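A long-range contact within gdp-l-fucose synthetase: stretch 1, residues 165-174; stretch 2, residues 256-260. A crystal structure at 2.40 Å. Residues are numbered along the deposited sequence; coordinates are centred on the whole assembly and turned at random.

Stretch 1, residues 165-174: LDMLGRWYNE
Stretch 2, residues 256-260: SEEPI

Residues 165-174 form a segment of a longer α-helix. Their phi/psi values stay near -65/-40, and i to i+4 backbone hydrogen bonds run from Gly169 N to Leu165 O (3.2 Å) through Glu174 N to Arg170 O (3.0 Å). Residues 256-259 are irregular and extended except at Glu257 (phi/psi -80/-10), with Ser256 at -77/144, Glu258 at -71/138 and Pro259 at -62/149; Ile260, at -119/128, has an extended backbone. The register is set by two CA pairs, Arg170 with Glu257 at 6.7 Å and Asp166 with Pro259 at 7.7 Å, so the loop advances as the helix numbering falls. Together the stretches bury 267 Å².

Charge pairing centres on Arg170. Its CA-CB bond points sideways, but an extended chain (chi1 m, chi2 t, chi3 t, chi4 -97°) brings the guanidinium to the loop. There Arg170 NH1 forms a salt bridge with Glu258 OE2 at 3.3 Å, with an N-H...O angle of 146° and the carboxylate oxygen at the edge of the guanidinium, near its plane. Two weak hydrogen bonds supplement it, from Arg170 NH1 and NH2 to Glu258 OE1, both 3.4 Å. Glu258 points away at CA-CB, and its m, m rotamer with chi3 -33° folds the carboxylate back to the arginine. Glu257 OE2 lies 4.3 Å from Arg170 NH1, a favourable charge proximity too long for a salt bridge.

Within the helix, one turn before Arg170, Asp166 (chi1 t, chi2 63°) accepts from Arg170 NE at 2.9 Å and from NH2 at 3.1 Å, both through OD2. The arginine is thus held between acidic groups from both stretches, and its several N-H donors suit that position.

Among neutral donors, Asn173 supplies the straightest cross-stretch hydrogen bond: ND2 to Glu257 OE1, 3.1 Å and 169°. Asn173 (chi1 m, chi2 -28°) and Glu257 (chi1 p, chi2 t, chi3 -12°) both point toward the opposing stretch, and the glutamate is long enough to lay OE1 against the helix, 3.6 Å from Arg170 CA. On the loop itself, Glu258 N donates to Ser256 OG (3.0 Å; Ser256 chi1 t), bracing the turn at Glu257.

Two waters bridge the stretches. Water 1 donates to Asp166 OD1 (2.6 Å) and Glu257 O (2.8 Å), spanning a pair whose direct separation, OD1 to O, is 4.4 Å. Water 2 donates to Arg170 O and to Glu257 OE1, each at 2.8 Å, so this carboxylate oxygen receives both the water and Asn173.

Van der Waals contact is modest, and comes from the proline ring against the ion pair. Buried Pro259, its ring C-gamma endo and its CA-CB bond toward the helix, places CD 3.7 Å from Arg170 NH2 and 3.8 Å from Asp166 OD1. The compact ring fits beside the ion pair, and without a backbone N-H it brings no donor needing a partner. Trp171 points away, and Leu165, Met167 and Leu168 lie out of reach, leaving the contact predominantly polar.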

# COMPACT_ATOMS: atom_id res chain seq x y z
N LEU A 165 6.85 -1.25 -1.38
CA LEU A 165 8.29 -1.07 -1.60
C LEU A 165 8.63 -1.26 -3.08
O LEU A 165 9.40 -0.48 -3.65
CB LEU A 165 9.08 -2.03 -0.70
CG LEU A 165 10.58 -2.36 -0.90
CD1 LEU A 165 11.44 -1.10 -0.89
CD2 LEU A 165 11.08 -3.33 0.21
N ASP A 166 8.05 -2.29 -3.70
CA ASP A 166 8.21 -2.48 -5.13
C ASP A 166 7.65 -1.29 -5.91
O ASP A 166 8.32 -0.77 -6.82
CB ASP A 166 7.52 -3.78 -5.55
CG ASP A 166 7.40 -3.90 -7.08
OD1 ASP A 166 8.44 -3.96 -7.75
OD2 ASP A 166 6.26 -3.95 -7.61
N MET A 167 6.43 -0.83 -5.56
CA MET A 167 5.84 0.30 -6.29
C MET A 167 6.66 1.57 -6.10
O MET A 167 6.93 2.28 -7.07
CB MET A 167 4.39 0.57 -5.88
CG MET A 167 3.36 -0.46 -6.33
SD MET A 167 3.44 -0.83 -8.10
CE MET A 167 3.18 0.79 -8.85
N LEU A 168 7.10 1.84 -4.87
CA LEU A 168 7.86 3.06 -4.64
C LEU A 168 9.12 3.10 -5.48
O LEU A 168 9.51 4.17 -5.97
CB LEU A 168 8.20 3.20 -3.15
CG LEU A 168 8.93 4.53 -2.86
CD1 LEU A 168 8.16 5.73 -3.41
CD2 LEU A 168 9.21 4.68 -1.35
N GLY A 169 9.77 1.95 -5.69
CA GLY A 169 10.92 1.89 -6.57
C GLY A 169 10.57 2.23 -8.01
O GLY A 169 11.33 2.91 -8.71
N ARG A 170 9.44 1.71 -8.49
CA ARG A 170 9.04 2.03 -9.86
C ARG A 170 8.79 3.53 -10.00
O ARG A 170 9.23 4.15 -10.98
CB ARG A 170 7.79 1.24 -10.23
CG ARG A 170 7.96 -0.27 -10.10
CD ARG A 170 6.61 -0.94 -10.32
NE ARG A 170 6.66 -2.37 -10.06
CZ ARG A 170 6.82 -3.30 -11.00
NH1 ARG A 170 6.93 -2.94 -12.30
NH2 ARG A 170 6.84 -4.58 -10.63
N TRP A 171 8.16 4.13 -8.99
CA TRP A 171 7.87 5.56 -9.02
C TRP A 171 9.15 6.38 -8.93
O TRP A 171 9.28 7.41 -9.61
CB TRP A 171 6.91 5.90 -7.88
CG TRP A 171 5.57 5.25 -8.05
CD1 TRP A 171 4.94 4.99 -9.23
CD2 TRP A 171 4.70 4.75 -7.01
NE1 TRP A 171 3.73 4.38 -9.00
CE2 TRP A 171 3.56 4.22 -7.65
CE3 TRP A 171 4.79 4.70 -5.62
CZ2 TRP A 171 2.50 3.67 -6.94
CZ3 TRP A 171 3.73 4.14 -4.91
CH2 TRP A 171 2.60 3.63 -5.58
N TYR A 172 10.13 5.94 -8.13
CA TYR A 172 11.39 6.67 -8.11
C TYR A 172 12.17 6.49 -9.42
O TYR A 172 12.91 7.40 -9.81
CB TYR A 172 12.27 6.26 -6.92
CG TYR A 172 12.07 7.14 -5.71
CD1 TYR A 172 12.16 8.53 -5.82
CD2 TYR A 172 11.80 6.59 -4.45
CE1 TYR A 172 11.98 9.33 -4.72
CE2 TYR A 172 11.61 7.40 -3.35
CZ TYR A 172 11.72 8.76 -3.49
OH TYR A 172 11.53 9.55 -2.39
N ASN A 173 12.02 5.35 -10.11
CA ASN A 173 12.60 5.25 -11.44
C ASN A 173 11.97 6.27 -12.38
O ASN A 173 12.68 6.93 -13.15
CB ASN A 173 12.46 3.83 -12.01
CG ASN A 173 13.38 2.80 -11.28
OD1 ASN A 173 14.44 3.15 -10.76
ND2 ASN A 173 12.94 1.54 -11.26
N GLU A 174 10.64 6.45 -12.30
CA GLU A 174 9.96 7.46 -13.13
C GLU A 174 10.50 8.85 -12.85
O GLU A 174 10.77 9.62 -13.77
CB GLU A 174 8.45 7.45 -12.92
CG GLU A 174 7.69 6.29 -13.54
CD GLU A 174 6.19 6.43 -13.32
OE1 GLU A 174 5.66 7.57 -13.39
OE2 GLU A 174 5.54 5.40 -13.04
N SER A 256 16.72 -4.41 -14.99
CA SER A 256 15.28 -4.30 -15.00
C SER A 256 14.75 -3.89 -13.63
O SER A 256 15.28 -4.30 -12.59
CB SER A 256 14.69 -5.65 -15.42
OG SER A 256 13.31 -5.78 -15.17
N GLU A 257 13.70 -3.07 -13.64
CA GLU A 257 13.00 -2.70 -12.42
C GLU A 257 12.03 -3.79 -11.96
O GLU A 257 11.50 -3.68 -10.85
CB GLU A 257 12.26 -1.37 -12.63
CG GLU A 257 10.97 -1.48 -13.47
CD GLU A 257 10.18 -0.17 -13.65
OE1 GLU A 257 10.45 0.84 -12.96
OE2 GLU A 257 9.29 -0.14 -14.51
N GLU A 258 11.77 -4.81 -12.78
CA GLU A 258 10.92 -5.92 -12.34
C GLU A 258 11.65 -6.75 -11.29
O GLU A 258 12.84 -7.03 -11.47
CB GLU A 258 10.55 -6.83 -13.51
CG GLU A 258 9.94 -6.11 -14.68
CD GLU A 258 8.61 -5.46 -14.33
OE1 GLU A 258 7.86 -6.03 -13.49
OE2 GLU A 258 8.34 -4.37 -14.89
N PRO A 259 10.98 -7.18 -10.22
CA PRO A 259 11.66 -8.05 -9.24
C PRO A 259 12.07 -9.34 -9.91
O PRO A 259 11.45 -9.79 -10.87
CB PRO A 259 10.60 -8.29 -8.17
CG PRO A 259 9.28 -7.95 -8.81
CD PRO A 259 9.57 -6.91 -9.87
N ILE A 260 13.17 -9.92 -9.44
CA ILE A 260 13.64 -11.22 -9.93
C ILE A 260 13.63 -12.18 -8.75
O ILE A 260 14.17 -11.87 -7.68
CB ILE A 260 15.03 -11.13 -10.57
CG1 ILE A 260 15.49 -12.50 -11.05
CG2 ILE A 260 16.08 -10.54 -9.63
CD1 ILE A 260 16.82 -12.46 -11.83
O HOH W 1 10.96 -4.15 -8.11
O HOH W 2 8.92 3.12 -13.56